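Local coordinates for uncharacterized HTH-type transcriptional regulator YydK (Bacillus subtilis subsp. subtilis, PDB 3BWG), which probably binds DNA as a transcriptional regulator of the GntR family, joining a winged helix-turn-helix domain to a UTRA effector-binding domain, at the interface of chains A and B. Residues are numbered along the deposited sequence; one frame, centred on the assembly and turned at random. Chains: chain A/B, Uncharacterized HTH-type transcriptional regulator yydK.

Contact 1: the interface of chains A and B. Residues chain A 55, 174-177; chain B 70, 234-235.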
loop_
_atom_site.group_PDB
_atom_site.type_symbol
_atom_site.label_atom_id
_atom_site.label_comp_id
_atom_site.label_asym_id
_atom_site.label_seq_id
_atom_site.Cartn_x
_atom_site.Cartn_y
_atom_site.Cartn_z
ATOM N N GLN A 55 2.090 -10.861 -6.470
ATOM C CA GLN A 55 1.400 -10.167 -5.375
ATOM C C GLN A 55 2.413 -9.379 -4.550
ATOM O O GLN A 55 2.135 -8.265 -4.094
ATOM C CB GLN A 55 0.648 -11.134 -4.444
ATOM C CG GLN A 55 0.082 -10.406 -3.177
ATOM C CD GLN A 55 -0.037 -11.287 -1.916
ATOM O OE1 GLN A 55 0.783 -12.191 -1.674
ATOM N NE2 GLN A 55 -1.063 -11.010 -1.105
ATOM N N GLY A 174 -1.641 -12.742 8.878
ATOM C CA GLY A 174 -2.396 -12.519 7.679
ATOM C C GLY A 174 -2.335 -11.067 7.204
ATOM O O GLY A 174 -1.242 -10.482 7.034
ATOM N N PHE A 175 -3.502 -10.477 6.998
ATOM C CA PHE A 175 -3.566 -9.200 6.344
ATOM C C PHE A 175 -3.422 -8.021 7.331
ATOM O O PHE A 175 -3.485 -8.179 8.542
ATOM C CB PHE A 175 -4.846 -9.111 5.499
ATOM C CG PHE A 175 -6.138 -9.163 6.309
ATOM C CD1 PHE A 175 -6.667 -8.003 6.896
ATOM C CD2 PHE A 175 -6.799 -10.369 6.516
ATOM C CE1 PHE A 175 -7.896 -8.050 7.613
ATOM C CE2 PHE A 175 -8.000 -10.415 7.271
ATOM C CZ PHE A 175 -8.549 -9.259 7.796
ATOM N N SER A 176 -3.209 -6.831 6.791
ATOM C CA SER A 176 -3.131 -5.627 7.612
ATOM C C SER A 176 -3.665 -4.405 6.877
ATOM O O SER A 176 -3.735 -4.365 5.624
ATOM C CB SER A 176 -1.687 -5.382 8.049
ATOM O OG SER A 176 -0.885 -5.041 6.937
ATOM N N ASP A 177 -4.049 -3.426 7.682
ATOM C CA ASP A 177 -4.527 -2.117 7.241
ATOM C C ASP A 177 -3.648 -1.043 7.877
ATOM O O ASP A 177 -3.394 -1.086 9.074
ATOM C CB ASP A 177 -5.996 -1.924 7.672
ATOM C CG ASP A 177 -6.963 -2.883 6.923
ATOM O OD1 ASP A 177 -6.669 -3.269 5.767
ATOM O OD2 ASP A 177 -8.009 -3.264 7.499
ATOM N N ARG B 70 -13.627 -7.867 4.144
ATOM C CA ARG B 70 -12.218 -7.563 4.212
ATOM C C ARG B 70 -11.996 -6.052 4.279
ATOM O O ARG B 70 -11.055 -5.588 4.941
ATOM C CB ARG B 70 -11.501 -8.169 2.969
ATOM C CG ARG B 70 -10.009 -7.750 2.726
ATOM C CD ARG B 70 -9.082 -8.031 3.891
ATOM N NE ARG B 70 -7.745 -7.397 3.744
ATOM C CZ ARG B 70 -7.368 -6.220 4.276
ATOM N NH1 ARG B 70 -8.206 -5.498 4.986
ATOM N NH2 ARG B 70 -6.120 -5.770 4.111
ATOM N N ALA B 234 -2.987 -4.443 2.922
ATOM C CA ALA B 234 -1.910 -5.352 2.559
ATOM C C ALA B 234 -2.348 -6.777 2.823
ATOM O O ALA B 234 -2.924 -7.078 3.872
ATOM C CB ALA B 234 -0.636 -5.020 3.363
ATOM N N ASN B 235 -2.083 -7.664 1.871
ATOM C CA ASN B 235 -2.453 -9.069 2.040
ATOM C C ASN B 235 -1.229 -9.982 2.006
ATOM O O ASN B 235 -0.367 -9.882 2.909
ATOM C CB ASN B 235 -3.575 -9.479 1.048
ATOM C CG ASN B 235 -4.879 -8.635 1.263
ATOM O OD1 ASN B 235 -5.886 -9.134 1.788
ATOM N ND2 ASN B 235 -4.835 -7.350 0.874
#

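Contact 2: the interface of chains A and B. Residues chain A 175, 209, 212-213; chain B 25, 60, 70.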
loop_
_atom_site.group_PDB
_atom_site.type_symbol
_atom_site.label_atom_id
_atom_site.label_comp_id
_atom_site.label_asym_id
_atom_site.label_seq_id
_atom_site.Cartn_x
_atom_site.Cartn_y
_atom_site.Cartn_z
ATOM N N PHE A 175 -3.502 -10.477 6.998
ATOM C CA PHE A 175 -3.566 -9.200 6.344
ATOM C C PHE A 175 -3.422 -8.021 7.331
ATOM O O PHE A 175 -3.485 -8.179 8.542
ATOM C CB PHE A 175 -4.846 -9.111 5.499
ATOM C CG PHE A 175 -6.138 -9.163 6.309
ATOM C CD1 PHE A 175 -6.667 -8.003 6.896
ATOM C CD2 PHE A 175 -6.799 -10.369 6.516
ATOM C CE1 PHE A 175 -7.896 -8.050 7.613
ATOM C CE2 PHE A 175 -8.000 -10.415 7.271
ATOM C CZ PHE A 175 -8.549 -9.259 7.796
ATOM N N HIS A 209 -3.499 -8.674 11.333
ATOM C CA HIS A 209 -4.439 -9.791 11.553
ATOM C C HIS A 209 -3.759 -11.118 11.371
ATOM O O HIS A 209 -2.773 -11.214 10.632
ATOM C CB HIS A 209 -5.661 -9.718 10.605
ATOM C CG HIS A 209 -6.443 -8.442 10.704
ATOM N ND1 HIS A 209 -5.964 -7.229 10.245
ATOM C CD2 HIS A 209 -7.703 -8.201 11.140
ATOM C CE1 HIS A 209 -6.866 -6.288 10.456
ATOM N NE2 HIS A 209 -7.924 -6.848 11.007
ATOM N N ASN A 212 -6.683 -16.161 10.280
ATOM C CA ASN A 212 -8.094 -16.380 10.600
ATOM C C ASN A 212 -8.909 -15.090 10.585
ATOM O O ASN A 212 -10.104 -15.122 10.795
ATOM C CB ASN A 212 -8.287 -17.190 11.916
ATOM C CG ASN A 212 -7.929 -16.395 13.202
ATOM O OD1 ASN A 212 -7.413 -15.281 13.143
ATOM N ND2 ASN A 212 -8.231 -16.978 14.364
ATOM N N GLY A 213 -8.258 -13.950 10.347
ATOM C CA GLY A 213 -8.920 -12.644 10.397
ATOM C C GLY A 213 -8.896 -11.863 11.710
ATOM O O GLY A 213 -9.209 -10.681 11.732
ATOM N N GLN B 25 -15.437 -4.861 8.493
ATOM C CA GLN B 25 -14.418 -5.901 8.440
ATOM C C GLN B 25 -14.621 -7.004 9.476
ATOM O O GLN B 25 -14.821 -6.705 10.653
ATOM C CB GLN B 25 -13.059 -5.248 8.631
ATOM C CG GLN B 25 -11.884 -6.170 8.505
ATOM C CD GLN B 25 -10.633 -5.398 8.711
ATOM O OE1 GLN B 25 -10.243 -5.114 9.852
ATOM N NE2 GLN B 25 -10.043 -4.959 7.625
ATOM N N PHE B 60 -12.495 -11.781 2.404
ATOM C CA PHE B 60 -11.540 -12.850 2.560
ATOM C C PHE B 60 -12.265 -14.138 2.992
ATOM O O PHE B 60 -13.371 -14.097 3.528
ATOM C CB PHE B 60 -10.388 -12.471 3.530
ATOM C CG PHE B 60 -10.804 -12.367 4.977
ATOM C CD1 PHE B 60 -11.365 -11.189 5.472
ATOM C CD2 PHE B 60 -10.586 -13.426 5.852
ATOM C CE1 PHE B 60 -11.732 -11.064 6.807
ATOM C CE2 PHE B 60 -10.954 -13.319 7.201
ATOM C CZ PHE B 60 -11.525 -12.133 7.673
ATOM N N ARG B 70 -13.627 -7.867 4.144
ATOM C CA ARG B 70 -12.218 -7.563 4.212
ATOM C C ARG B 70 -11.996 -6.052 4.279
ATOM O O ARG B 70 -11.055 -5.588 4.941
ATOM C CB ARG B 70 -11.501 -8.169 2.969
ATOM C CG ARG B 70 -10.009 -7.750 2.726
ATOM C CD ARG B 70 -9.082 -8.031 3.891
ATOM N NE ARG B 70 -7.745 -7.397 3.744
ATOM C CZ ARG B 70 -7.368 -6.220 4.276
ATOM N NH1 ARG B 70 -8.206 -5.498 4.986
ATOM N NH2 ARG B 70 -6.120 -5.770 4.111
#

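Contact 3: the interface of chains A and B. Residues chain A 182, 200-202; chain B 182, 201-202.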
loop_
_atom_site.group_PDB
_atom_site.type_symbol
_atom_site.label_atom_id
_atom_site.label_comp_id
_atom_site.label_asym_id
_atom_site.label_seq_id
_atom_site.Cartn_x
_atom_site.Cartn_y
_atom_site.Cartn_z
ATOM N N VAL A 182 -0.361 12.859 8.119
ATOM C CA VAL A 182 0.774 13.751 8.253
ATOM C C VAL A 182 0.423 14.833 9.263
ATOM O O VAL A 182 -0.696 15.369 9.230
ATOM C CB VAL A 182 1.173 14.371 6.906
ATOM C CG1 VAL A 182 2.231 15.450 7.092
ATOM C CG2 VAL A 182 1.756 13.280 6.006
ATOM N N PRO A 200 7.591 18.349 11.004
ATOM C CA PRO A 200 6.692 17.330 10.414
ATOM C C PRO A 200 6.889 15.878 10.863
ATOM O O PRO A 200 8.012 15.481 11.261
ATOM C CB PRO A 200 6.951 17.430 8.907
ATOM C CG PRO A 200 8.078 18.290 8.726
ATOM C CD PRO A 200 8.521 18.909 10.009
ATOM N N LYS A 201 5.806 15.097 10.793
ATOM C CA LYS A 201 5.899 13.630 10.965
ATOM C C LYS A 201 4.902 12.880 10.096
ATOM O O LYS A 201 3.819 13.394 9.812
ATOM C CB LYS A 201 5.644 13.225 12.421
ATOM C CG LYS A 201 4.301 13.768 12.944
ATOM C CD LYS A 201 3.694 12.868 13.967
ATOM C CE LYS A 201 2.407 13.453 14.478
ATOM N NZ LYS A 201 1.864 12.568 15.566
ATOM N N LEU A 202 5.278 11.683 9.658
ATOM C CA LEU A 202 4.324 10.693 9.218
ATOM C C LEU A 202 3.877 9.944 10.463
ATOM O O LEU A 202 4.725 9.487 11.258
ATOM C CB LEU A 202 4.962 9.683 8.246
ATOM C CG LEU A 202 4.008 8.692 7.584
ATOM C CD1 LEU A 202 3.004 9.391 6.695
ATOM C CD2 LEU A 202 4.825 7.638 6.780
ATOM N N VAL B 182 8.273 12.631 3.921
ATOM C CA VAL B 182 7.657 13.690 4.733
ATOM C C VAL B 182 8.606 14.853 4.868
ATOM O O VAL B 182 9.779 14.656 5.138
ATOM C CB VAL B 182 7.159 13.195 6.098
ATOM C CG1 VAL B 182 6.749 14.368 6.988
ATOM C CG2 VAL B 182 5.939 12.283 5.884
ATOM N N LYS B 201 4.180 18.279 4.929
ATOM C CA LYS B 201 3.541 17.700 3.722
ATOM C C LYS B 201 3.990 16.255 3.530
ATOM O O LYS B 201 5.114 15.874 3.896
ATOM C CB LYS B 201 3.910 18.488 2.452
ATOM C CG LYS B 201 5.414 18.602 2.301
ATOM C CD LYS B 201 5.868 18.866 0.912
ATOM C CE LYS B 201 7.348 18.601 0.844
ATOM N NZ LYS B 201 7.989 19.573 -0.035
ATOM N N LEU B 202 3.090 15.472 2.970
ATOM C CA LEU B 202 3.429 14.206 2.375
ATOM C C LEU B 202 3.726 14.462 0.905
ATOM O O LEU B 202 2.954 15.118 0.186
ATOM C CB LEU B 202 2.283 13.218 2.509
ATOM C CG LEU B 202 2.480 11.779 2.024
ATOM C CD1 LEU B 202 3.683 11.007 2.676
ATOM C CD2 LEU B 202 1.109 11.017 2.115
#

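Contact 1: the interface of chains A and B
B:Arg70 reaches from the DNA-binding domain of chain B across the ring of A:Phe175 to the carboxylate of A:Asp177. Its CB starts the chain outward with CG anti to the backbone N (chi1 170°), and a bend at chi2 of 56° turns CD over the middle of the phenyl face, 3.8 Å above its plane. NE follows across the same face, a cation-pi contact, and gives a hydrogen bond to the side-chain oxygen OD1 of B:Asn235 (3.2 Å), in the plane of the guanidinium but tilted from that of the amide. That bond and the grip on A:Asp177 together help set the rotation of the guanidinium, its plane 23° from the ring's. At the tip NH1 forms the salt bridge at 2.8 Å to the syn lone pair of A:Asp177 OD1, and NH2 reaches the same syn side of OD1 at 3.0 Å, but tilted out of the carboxylate plane. Beside the arginine, an antiparallel beta bridge pairs strand 173-184 of chain A with strand 230-234 of chain B: B:Ala234 N donates to A:Ser176 O (2.8 Å), and A:Ser176 N to B:Ala234 O (2.9 Å). NE2 of A:Gln55, ending helix 43-55, the probable recognition helix, packs against B:Asn235. The patch ties chain B's DNA-binding domain and C-terminal strand to chain A's UTRA domain and recognition helix, probably within the natural dimer.

Contact 2: the interface of chains A and B
Strand 59-62 and two loops of chain B, one holding B:Gln25 and the other B:Arg70, meet strands 173-184 and 200-210 of chain A and the loop at A:Asn212 and A:Gly213. The chain B residues belong to the GntR-type winged helix-turn-helix domain, those of chain A to the UTRA domain. B:Phe60 takes the rim of A:Phe175 onto its face: CE2 of A:Phe175 stands 3.7 Å above the B:Phe60 plane, over its centre, and the two side chains cross at about a right angle. The far edge of B:Phe60 rests on the turn of chain A, its CZ 3.8 Å from A:Gly213 CA. A:His209 backs A:Phe175 on the face opposite the arginine; CG of the imidazole sits 3.4 Å above the phenyl plane, toward the rim. Its ND1 donates to A:Phe175 O (3.2 Å) from above the carbonyl plane, tying the histidine to the residue whose ring it supports. Its other nitrogen, NE2, makes a weak hydrogen bond to the amide oxygen OE1 of B:Gln25 at 3.1 Å, with ring and amide planes almost perpendicular. Both bonds together would need hydrogen on both ring nitrogens, which the coordinates do not show. B:Gln25 stretches fully to get there, chi1 -176° and chi2 180°. Its amide rotation is set within chain B by a nearly straight bond from NE2 to B:Arg70 O (2.9 Å), which holds OE1 toward the histidine.

Contact 3: the interface of chains A and B
A:Val182 against B:Leu202, and B:Val182 against A:Leu202, make the apolar centre, each valine lying against strand 200-210 of the opposite subunit. A:Val182 places CG2 3.5 Å from CB of B:Leu202, and B:Val182 repeats the contact with CG2 3.6 Å from CB of A:Leu202. In both valines CG1 is anti to the backbone N (chi1 172° in chain A, 170° in chain B), which turns CG2 toward the base of the leucine. The leucines therefore meet the valines mainly through CB, while their branched ends extend past; CD1 of A:Leu202 is still 4.2 Å from B:Val182 CG2. Moving outward, the CG1 methyls run along the backbone at position 201, B:Val182 CG1 approaching A:Lys201 C at 3.9 Å and A:Val182 CG1 approaching B:Lys201 C at 4.1 Å. The lysines contribute this stretch of main chain to the contact, and their long side chains carry the nitrogens NZ away from the valines toward the polar rim. The contacts described here are van der Waals packing, which helps join the UTRA domains about the two-fold, probably in the natural dimer. At the outer edge, CB of the A:Pro200 ring touches the CG1 methyl of B:Val182 at 3.6 Å.

Contact 1 and contact 2 are neighbours, their C-alpha centres about 7 Å apart, and both use A:Phe175 and B:Arg70. The C-alpha centre of contact 3 lies about 24 Å from that of contact 1 and about 29 Å from that of contact 2. Strand 173-184 of chain A runs through all three. Contact 3 pairs UTRA domains, whereas contacts 1 and 2 bring chain B's DNA-binding domain against chain A's UTRA domain, contact 1 adding the C-terminal strand of chain B and chain A's recognition helix. Shared strands could carry effector-dependent shifts, though the structure alone does not show this.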